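PDB 5XDC: thermophilic dibenzothiophene desulfurization enzyme C from Paenibacillus sp. A11-2, which probably oxidises dibenzothiophene stepwise to its 5-oxide and 5,5-dioxide, using reduced FMN and molecular oxygen. Local coordinates for residues B[21-24]-B[25-28]; B[40-43]-B[44-48]; B[249-252]-B[253-257]; B[319-322]-B[323-326]. One frame throughout, in Å; residues are numbered along the deposited sequence.

How the contacts relate
Followed from the N terminus, all four contacts are local, each joining neighbouring turns of a helix or its start; they run in series, so none closes a long loop and none nests in or crosses another. Contact 1 lies on helix 16-38 and contact 2 at the beginning of helix 43-52. These successive helices of the N-terminal domain pack together, Phe28 meeting Glu45 and Leu24 meeting Ala48. Contact 3 sits near the chain's centre on helix 247-276, and contact 4 near the end of helix 293-324. Ile250 and Leu253 pack on Val320, and Ile250 also on Trp324, tying this second pair together. The two pairs do not touch each other.

Contact 1 of 4, residues B[21-24]-B[25-28]; sequences ATEL and AKTF
Phe28 and Leu24, one turn apart on the alpha-helix 16-38 of the acyl-CoA dehydrogenase-type N-terminal domain, give a compact example of i to i+4 packing built around a shared carbonyl. Their side chains lie side by side and point the same way. Followed outward, the Phe28 side chain begins with CB 3.7 Å from Leu24 O. With CG set anti to its own carbonyl carbon (chi1 -63°), the ring is carried back over the preceding turn, and Phe28 CG comes within 3.3 Å of Leu24 O. Leu24 O therefore lies over one ring face, displaced toward the rim, 3.5 Å from both Phe28 CD1 and CD2. One bond farther, Phe28 CE2 meets Leu24 CB at 4.1 Å. At the tip the partner changes to a methyl group: Phe28 CZ touches Leu24 CD2 at 4.1 Å, an ordinary apolar contact. Both side chains continue onto helix 43-52, Phe28 on Glu45 and Ile49, Leu24 on Ala48 and Ser52, while Ala21 and Ala25 turn to helix 70-83. The carbonyl beneath the ring is gripped by two donors. Phe28 N approaches Leu24 O in the carbonyl plane, at 3.0 Å. The second is a hydroxyl: Thr27 OG1, held between its backbone N and carbonyl carbon (chi1 70°), folds back on the main chain and donates to Leu24 O at 2.7 Å.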
# COMPACT_ATOMS: atom_id res chain seq x y z
N ALA B 21 -11.89 22.02 26.18
CA ALA B 21 -11.19 21.91 24.90
C ALA B 21 -12.16 21.64 23.76
O ALA B 21 -12.03 22.21 22.66
CB ALA B 21 -10.13 20.81 24.98
N THR B 22 -13.15 20.78 24.00
CA THR B 22 -14.15 20.48 22.98
C THR B 22 -14.92 21.74 22.58
O THR B 22 -15.16 21.97 21.39
CB THR B 22 -15.10 19.39 23.48
OG1 THR B 22 -14.40 18.15 23.58
CG2 THR B 22 -16.29 19.19 22.54
N GLU B 23 -15.30 22.55 23.57
CA GLU B 23 -16.02 23.79 23.26
C GLU B 23 -15.12 24.76 22.52
O GLU B 23 -15.56 25.41 21.56
CB GLU B 23 -16.56 24.42 24.54
CG GLU B 23 -17.37 25.69 24.30
CD GLU B 23 -18.45 25.52 23.24
OE1 GLU B 23 -18.40 26.23 22.21
OE2 GLU B 23 -19.34 24.67 23.44
N LEU B 24 -13.85 24.89 22.93
CA LEU B 24 -12.91 25.72 22.18
C LEU B 24 -12.84 25.27 20.71
O LEU B 24 -12.95 26.08 19.79
CB LEU B 24 -11.53 25.68 22.82
CG LEU B 24 -11.32 26.52 24.08
CD1 LEU B 24 -10.02 26.12 24.72
CD2 LEU B 24 -11.31 28.00 23.75
N ALA B 25 -12.67 23.96 20.50
CA ALA B 25 -12.56 23.42 19.14
C ALA B 25 -13.81 23.71 18.32
O ALA B 25 -13.73 24.04 17.13
CB ALA B 25 -12.30 21.92 19.23
N LYS B 26 -14.98 23.57 18.94
CA LYS B 26 -16.24 23.94 18.29
C LYS B 26 -16.19 25.37 17.75
O LYS B 26 -16.54 25.62 16.59
CB LYS B 26 -17.37 23.78 19.31
CG LYS B 26 -18.77 23.66 18.73
CD LYS B 26 -19.76 23.06 19.74
CE LYS B 26 -19.23 21.73 20.33
NZ LYS B 26 -20.26 20.80 20.87
N THR B 27 -15.76 26.32 18.58
CA THR B 27 -15.70 27.71 18.11
C THR B 27 -14.67 27.87 17.00
O THR B 27 -14.89 28.62 16.05
CB THR B 27 -15.41 28.66 19.28
OG1 THR B 27 -14.06 28.51 19.74
CG2 THR B 27 -16.36 28.40 20.44
N PHE B 28 -13.55 27.16 17.09
CA PHE B 28 -12.50 27.32 16.09
C PHE B 28 -12.95 26.82 14.72
O PHE B 28 -12.56 27.39 13.69
CB PHE B 28 -11.22 26.59 16.52
CG PHE B 28 -10.58 27.11 17.80
CD1 PHE B 28 -10.85 28.39 18.28
CD2 PHE B 28 -9.68 26.32 18.50
CE1 PHE B 28 -10.25 28.85 19.44
CE2 PHE B 28 -9.08 26.78 19.67
CZ PHE B 28 -9.37 28.05 20.14

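Contact 2 of 4, residues B[40-43]-B[44-48]; sequences GTPK and AERDA
Thr41 opens the contact by laying its CG2 methyl 4.2 Å from Arg46 CD, while its hydroxyl bonds to Asp211. Pro42 follows at the N-cap position of helix 43-52 and forms the centre of an inverse gamma turn, closed by a weak bond from Lys43 N to Thr41 O. Its carbonyl starts the helical pattern: Arg46 N donates to Pro42 O at 2.9 Å, nearly along the C=O axis. Beside this bond Pro42 CB meets Glu45 OE1 at 3.5 Å. Lys43 carries the polar part. CG leaves anti to the backbone N and the chain then bends at chi2 (59°), which curls it over the next turn until Lys43 NZ reaches Asp47 OD1 at 2.8 Å. This i to i+4 salt bridge uses the syn lone pair of OD1, and Lys43 CE lies 3.2 Å from Asp47 OD2. An asparagine in place of Asp47 would probably leave Lys43, and Arg50, which also binds OD1, without a charged mate on this turn. Lys43 NZ and Arg46 NE both form salt bridges with Asp164 as well. Asp47 and Asp164 thus probably offset the positive charge gathered by Lys43, Arg46 and Arg50, and Asp164 ties the start of the helix to its own loop.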
# COMPACT_ATOMS: atom_id res chain seq x y z
N GLY B 40 -0.83 34.47 9.31
CA GLY B 40 -0.69 35.43 10.39
C GLY B 40 -1.07 34.85 11.74
O GLY B 40 -1.18 33.64 11.94
N THR B 41 -1.29 35.76 12.70
CA THR B 41 -1.38 35.38 14.10
C THR B 41 -2.84 35.30 14.52
O THR B 41 -3.57 36.30 14.41
CB THR B 41 -0.63 36.40 14.96
OG1 THR B 41 0.72 36.50 14.49
CG2 THR B 41 -0.64 35.98 16.43
N PRO B 42 -3.32 34.16 14.99
CA PRO B 42 -4.72 34.03 15.43
C PRO B 42 -4.89 34.52 16.86
O PRO B 42 -5.11 33.77 17.80
CB PRO B 42 -4.96 32.53 15.29
CG PRO B 42 -3.65 31.93 15.64
CD PRO B 42 -2.60 32.87 15.10
N LYS B 43 -4.75 35.83 17.02
CA LYS B 43 -4.67 36.43 18.35
C LYS B 43 -5.95 36.17 19.15
O LYS B 43 -5.89 35.81 20.33
CB LYS B 43 -4.41 37.93 18.20
CG LYS B 43 -4.54 38.75 19.47
CD LYS B 43 -3.60 38.27 20.53
CE LYS B 43 -3.58 39.25 21.71
NZ LYS B 43 -2.91 38.66 22.91
N ALA B 44 -7.11 36.35 18.52
CA ALA B 44 -8.36 36.17 19.26
C ALA B 44 -8.47 34.76 19.81
O ALA B 44 -8.89 34.56 20.95
CB ALA B 44 -9.55 36.47 18.35
N GLU B 45 -8.08 33.78 19.00
CA GLU B 45 -8.19 32.39 19.40
C GLU B 45 -7.15 32.04 20.46
O GLU B 45 -7.44 31.28 21.39
CB GLU B 45 -8.04 31.50 18.16
CG GLU B 45 -9.22 31.57 17.20
CD GLU B 45 -9.30 32.87 16.41
OE1 GLU B 45 -8.24 33.48 16.12
OE2 GLU B 45 -10.44 33.27 16.07
N ARG B 46 -5.94 32.60 20.33
CA ARG B 46 -4.95 32.43 21.38
C ARG B 46 -5.46 33.01 22.70
O ARG B 46 -5.26 32.42 23.76
CB ARG B 46 -3.62 33.09 20.96
CG ARG B 46 -2.90 32.35 19.82
CD ARG B 46 -1.69 33.12 19.34
NE ARG B 46 -0.74 33.35 20.42
CZ ARG B 46 0.22 32.49 20.79
NH1 ARG B 46 0.37 31.34 20.14
NH2 ARG B 46 1.01 32.77 21.81
N ASP B 47 -6.15 34.15 22.65
CA ASP B 47 -6.69 34.72 23.88
C ASP B 47 -7.83 33.87 24.44
O ASP B 47 -7.98 33.74 25.66
CB ASP B 47 -7.16 36.16 23.65
CG ASP B 47 -6.01 37.15 23.51
OD1 ASP B 47 -4.86 36.82 23.86
OD2 ASP B 47 -6.27 38.30 23.07
N ALA B 48 -8.65 33.26 23.58
CA ALA B 48 -9.66 32.33 24.08
C ALA B 48 -9.00 31.16 24.81
O ALA B 48 -9.51 30.70 25.84
CB ALA B 48 -10.53 31.82 22.93

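Contact 3 of 4, residues B[249-252]-B[253-257]; sequences PITQ and LIFTH
Thr251 lays its CG2 methyl against the outer end of the Phe255 ring, 3.5 Å from CZ, the two side chains running side by side in the same direction. The methyl is available for this because OG1 takes the place beside the backbone N (chi1 -64°), where it bonds to Trp247 O and Ser96 OG. The same ring also overlaps the main chain: Thr251 O stands 3.5 Å above one face, offset toward the rim. A third neighbour comes from Gln252, whose NE2 lies at the ring's edge, near its plane, 3.7 Å from Phe255 CE2. The amide stands almost upright to the ring, with 82° between the planes. Its rotation is settled from outside, Lys345 bonding OE1 and Asp389 receiving NE2.

Two carbonyls farther along illustrate how a helix can satisfy buried polar side chains. Gln252 O accepts from Thr256 N on one face of its plane and from Thr256 OG1 on the other, the hydroxyl bond measuring 2.9 Å. Leu253 O is gripped in the same two-sided manner, by His257 N and by His257 ND1 at 2.8 Å. The ND1 bond is nearly straight (170°) and lies in the imidazole plane; it holds the ring's rotation while Tyr74 stacks on it. Phe255 meets Tyr93, an FMN-binding residue, and supplies a second-shell contact to the indole pocket through His385 and His388. Helix 247-276 packs with helices 293-324 and 331-363 in the C-terminal helical bundle of the acyl-CoA dehydrogenase fold, and also meets helix 70-83 of the N-terminal domain.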
# COMPACT_ATOMS: atom_id res chain seq x y z
N PRO B 249 10.55 12.18 23.61
CA PRO B 249 9.35 11.36 23.44
C PRO B 249 8.07 12.11 23.75
O PRO B 249 7.08 11.94 23.03
CB PRO B 249 9.58 10.17 24.40
CG PRO B 249 10.73 10.58 25.27
CD PRO B 249 11.55 11.53 24.47
N ILE B 250 8.07 12.96 24.79
CA ILE B 250 6.88 13.76 25.09
C ILE B 250 6.48 14.58 23.87
O ILE B 250 5.31 14.65 23.49
CB ILE B 250 7.14 14.68 26.30
CG1 ILE B 250 7.17 13.83 27.57
CG2 ILE B 250 6.07 15.76 26.40
CD1 ILE B 250 7.67 14.60 28.79
N THR B 251 7.46 15.25 23.28
CA THR B 251 7.19 16.18 22.18
C THR B 251 6.81 15.43 20.92
O THR B 251 5.91 15.85 20.18
CB THR B 251 8.41 17.07 21.97
OG1 THR B 251 8.63 17.87 23.14
CG2 THR B 251 8.23 18.00 20.76
N GLN B 252 7.48 14.32 20.65
CA GLN B 252 7.14 13.52 19.47
C GLN B 252 5.75 12.91 19.61
O GLN B 252 5.06 12.73 18.60
CB GLN B 252 8.22 12.46 19.27
CG GLN B 252 9.54 13.04 18.82
CD GLN B 252 9.54 13.38 17.34
OE1 GLN B 252 8.97 12.65 16.54
NE2 GLN B 252 10.18 14.49 16.98
N LEU B 253 5.29 12.65 20.83
CA LEU B 253 3.91 12.20 21.01
C LEU B 253 2.91 13.34 20.91
O LEU B 253 1.76 13.11 20.51
CB LEU B 253 3.75 11.45 22.34
CG LEU B 253 2.48 10.62 22.47
CD1 LEU B 253 2.43 9.50 21.47
CD2 LEU B 253 2.37 10.04 23.88
N ILE B 254 3.31 14.58 21.23
CA ILE B 254 2.48 15.74 20.90
C ILE B 254 2.23 15.79 19.40
O ILE B 254 1.09 15.93 18.95
CB ILE B 254 3.14 17.05 21.39
CG1 ILE B 254 3.09 17.12 22.92
CG2 ILE B 254 2.45 18.26 20.81
CD1 ILE B 254 3.97 18.22 23.52
N PHE B 255 3.29 15.66 18.60
CA PHE B 255 3.13 15.68 17.15
C PHE B 255 2.19 14.56 16.70
O PHE B 255 1.33 14.76 15.83
CB PHE B 255 4.49 15.52 16.46
CG PHE B 255 5.50 16.61 16.80
CD1 PHE B 255 5.09 17.83 17.29
CD2 PHE B 255 6.86 16.39 16.59
CE1 PHE B 255 6.02 18.83 17.58
CE2 PHE B 255 7.79 17.37 16.89
CZ PHE B 255 7.37 18.60 17.38
N THR B 256 2.36 13.37 17.28
CA THR B 256 1.51 12.23 16.95
C THR B 256 0.04 12.57 17.12
O THR B 256 -0.80 12.24 16.28
CB THR B 256 1.89 11.04 17.82
OG1 THR B 256 3.24 10.67 17.57
CG2 THR B 256 1.01 9.83 17.52
N HIS B 257 -0.30 13.26 18.22
CA HIS B 257 -1.69 13.63 18.46
C HIS B 257 -2.17 14.76 17.53
O HIS B 257 -3.37 14.85 17.26
CB HIS B 257 -1.84 14.00 19.93
CG HIS B 257 -1.91 12.80 20.82
ND1 HIS B 257 -0.78 12.13 21.26
CD2 HIS B 257 -2.96 12.10 21.30
CE1 HIS B 257 -1.15 11.09 21.99
NE2 HIS B 257 -2.46 11.05 22.03

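Contact 4 of 4, residues B[319-322]-B[323-326]. With SO4 (sulfate ion), chain K.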
# COMPACT_ATOMS: atom_id res chain seq x y z
N ARG B 319 1.95 5.96 29.75
CA ARG B 319 3.33 5.70 30.10
C ARG B 319 4.13 7.00 30.24
O ARG B 319 4.98 7.12 31.12
CB ARG B 319 3.97 4.78 29.07
CG ARG B 319 5.38 4.39 29.37
CD ARG B 319 5.52 3.74 30.76
NE ARG B 319 6.87 3.21 30.94
CZ ARG B 319 7.30 2.62 32.05
NH1 ARG B 319 6.51 2.49 33.09
NH2 ARG B 319 8.54 2.16 32.11
N VAL B 320 3.86 7.98 29.37
CA VAL B 320 4.48 9.30 29.55
C VAL B 320 4.20 9.81 30.96
O VAL B 320 5.10 10.31 31.65
CB VAL B 320 3.95 10.29 28.50
CG1 VAL B 320 4.35 11.72 28.87
CG2 VAL B 320 4.46 9.92 27.10
N GLN B 321 2.94 9.73 31.39
CA GLN B 321 2.57 10.24 32.70
C GLN B 321 3.30 9.48 33.80
O GLN B 321 3.79 10.09 34.76
CB GLN B 321 1.06 10.16 32.90
CG GLN B 321 0.57 10.70 34.24
CD GLN B 321 0.84 12.18 34.40
OE1 GLN B 321 0.88 12.93 33.42
NE2 GLN B 321 1.02 12.63 35.64
N GLU B 322 3.39 8.16 33.67
CA GLU B 322 4.07 7.37 34.70
C GLU B 322 5.51 7.82 34.87
O GLU B 322 5.98 8.04 36.00
CB GLU B 322 4.00 5.87 34.36
CG GLU B 322 4.74 4.98 35.36
CD GLU B 322 3.98 4.75 36.66
OE1 GLU B 322 2.94 5.41 36.86
OE2 GLU B 322 4.43 3.92 37.47
N LEU B 323 6.24 7.99 33.77
CA LEU B 323 7.64 8.36 33.88
C LEU B 323 7.82 9.83 34.25
O LEU B 323 8.82 10.19 34.87
CB LEU B 323 8.38 8.04 32.58
CG LEU B 323 8.44 6.55 32.21
CD1 LEU B 323 9.25 6.36 30.97
CD2 LEU B 323 9.01 5.69 33.35
N TRP B 324 6.86 10.68 33.87
CA TRP B 324 6.87 12.08 34.26
C TRP B 324 6.81 12.25 35.77
O TRP B 324 7.35 13.22 36.30
CB TRP B 324 5.66 12.76 33.63
CG TRP B 324 5.38 14.22 33.91
CD1 TRP B 324 4.40 14.72 34.73
CD2 TRP B 324 6.02 15.35 33.32
NE1 TRP B 324 4.40 16.09 34.68
CE2 TRP B 324 5.39 16.50 33.82
CE3 TRP B 324 7.07 15.51 32.40
CZ2 TRP B 324 5.76 17.79 33.44
CZ3 TRP B 324 7.44 16.78 32.03
CH2 TRP B 324 6.79 17.90 32.55
N GLU B 325 6.14 11.33 36.46
CA GLU B 325 6.00 11.40 37.91
C GLU B 325 7.19 10.79 38.65
O GLU B 325 7.27 10.96 39.87
CB GLU B 325 4.71 10.68 38.33
CG GLU B 325 3.44 11.37 37.89
CD GLU B 325 2.20 10.54 38.18
OE1 GLU B 325 2.36 9.43 38.73
OE2 GLU B 325 1.09 10.99 37.85
N ARG B 326 8.11 10.12 37.95
CA ARG B 326 9.24 9.49 38.61
C ARG B 326 10.30 10.52 38.96
O ARG B 326 10.49 11.51 38.25
CB ARG B 326 9.87 8.42 37.72
CG ARG B 326 8.94 7.31 37.32
CD ARG B 326 8.75 6.30 38.42
NE ARG B 326 7.74 5.30 38.08
CZ ARG B 326 7.99 4.18 37.40
NH1 ARG B 326 9.21 3.90 37.00
NH2 ARG B 326 7.00 3.34 37.14
S SO4 K . 8.91 0.42 35.53
O1 SO4 K . 8.61 -1.00 35.75
O2 SO4 K . 7.65 1.16 35.39
O3 SO4 K . 9.65 0.95 36.67
O4 SO4 K . 9.75 0.51 34.34
O HOH W 1 0.85 7.40 36.39
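Glu322 and Arg326 join by an i to i+4 salt bridge near the C-terminal end of alpha-helix 293-324, in the acyl-CoA dehydrogenase-type C-terminal domain. Arg326 NH2 reaches Glu322 OE2 at 2.7 Å on the anti side of the carboxylate, whose plane is 83° from that of the guanidinium. Two arginines, with Gln333 adding a further bond, grip a sulfate ion that probably came from the crystallisation liquor. Arg319 approaches edge-on, NH1 donating almost straight to sulfate O2 (174°) and NH2 to sulfate O4 at 3.0 Å. Arg326 mirrors this two-pronged grip, through NH1 to sulfate O3 and NH2 to sulfate O2 at 2.9 Å, so O2 is shared by both side chains. With an alanine at Arg326, Glu322 OE2 would probably lose its charged mate, and the sulfate would keep only the bonds from Arg319 and Gln333 among those described. Apolar contact steadies the other arginine: Leu323 CD2 sits 3.7 Å over the centre of one face of the Arg319 guanidinium. Among neutral hydrogen-bond donors, Gln321 NE2 meets Glu325 OE2 at 2.8 Å. Gln321 can do so because its chain bends at chi2 (64°) back toward the following turn, while its OE1 takes Trp70 N. Between the two acids a water mediates, giving a bond to Glu322 OE1 at 2.9 Å and a weak one to Glu325 OE1 at 3.4 Å.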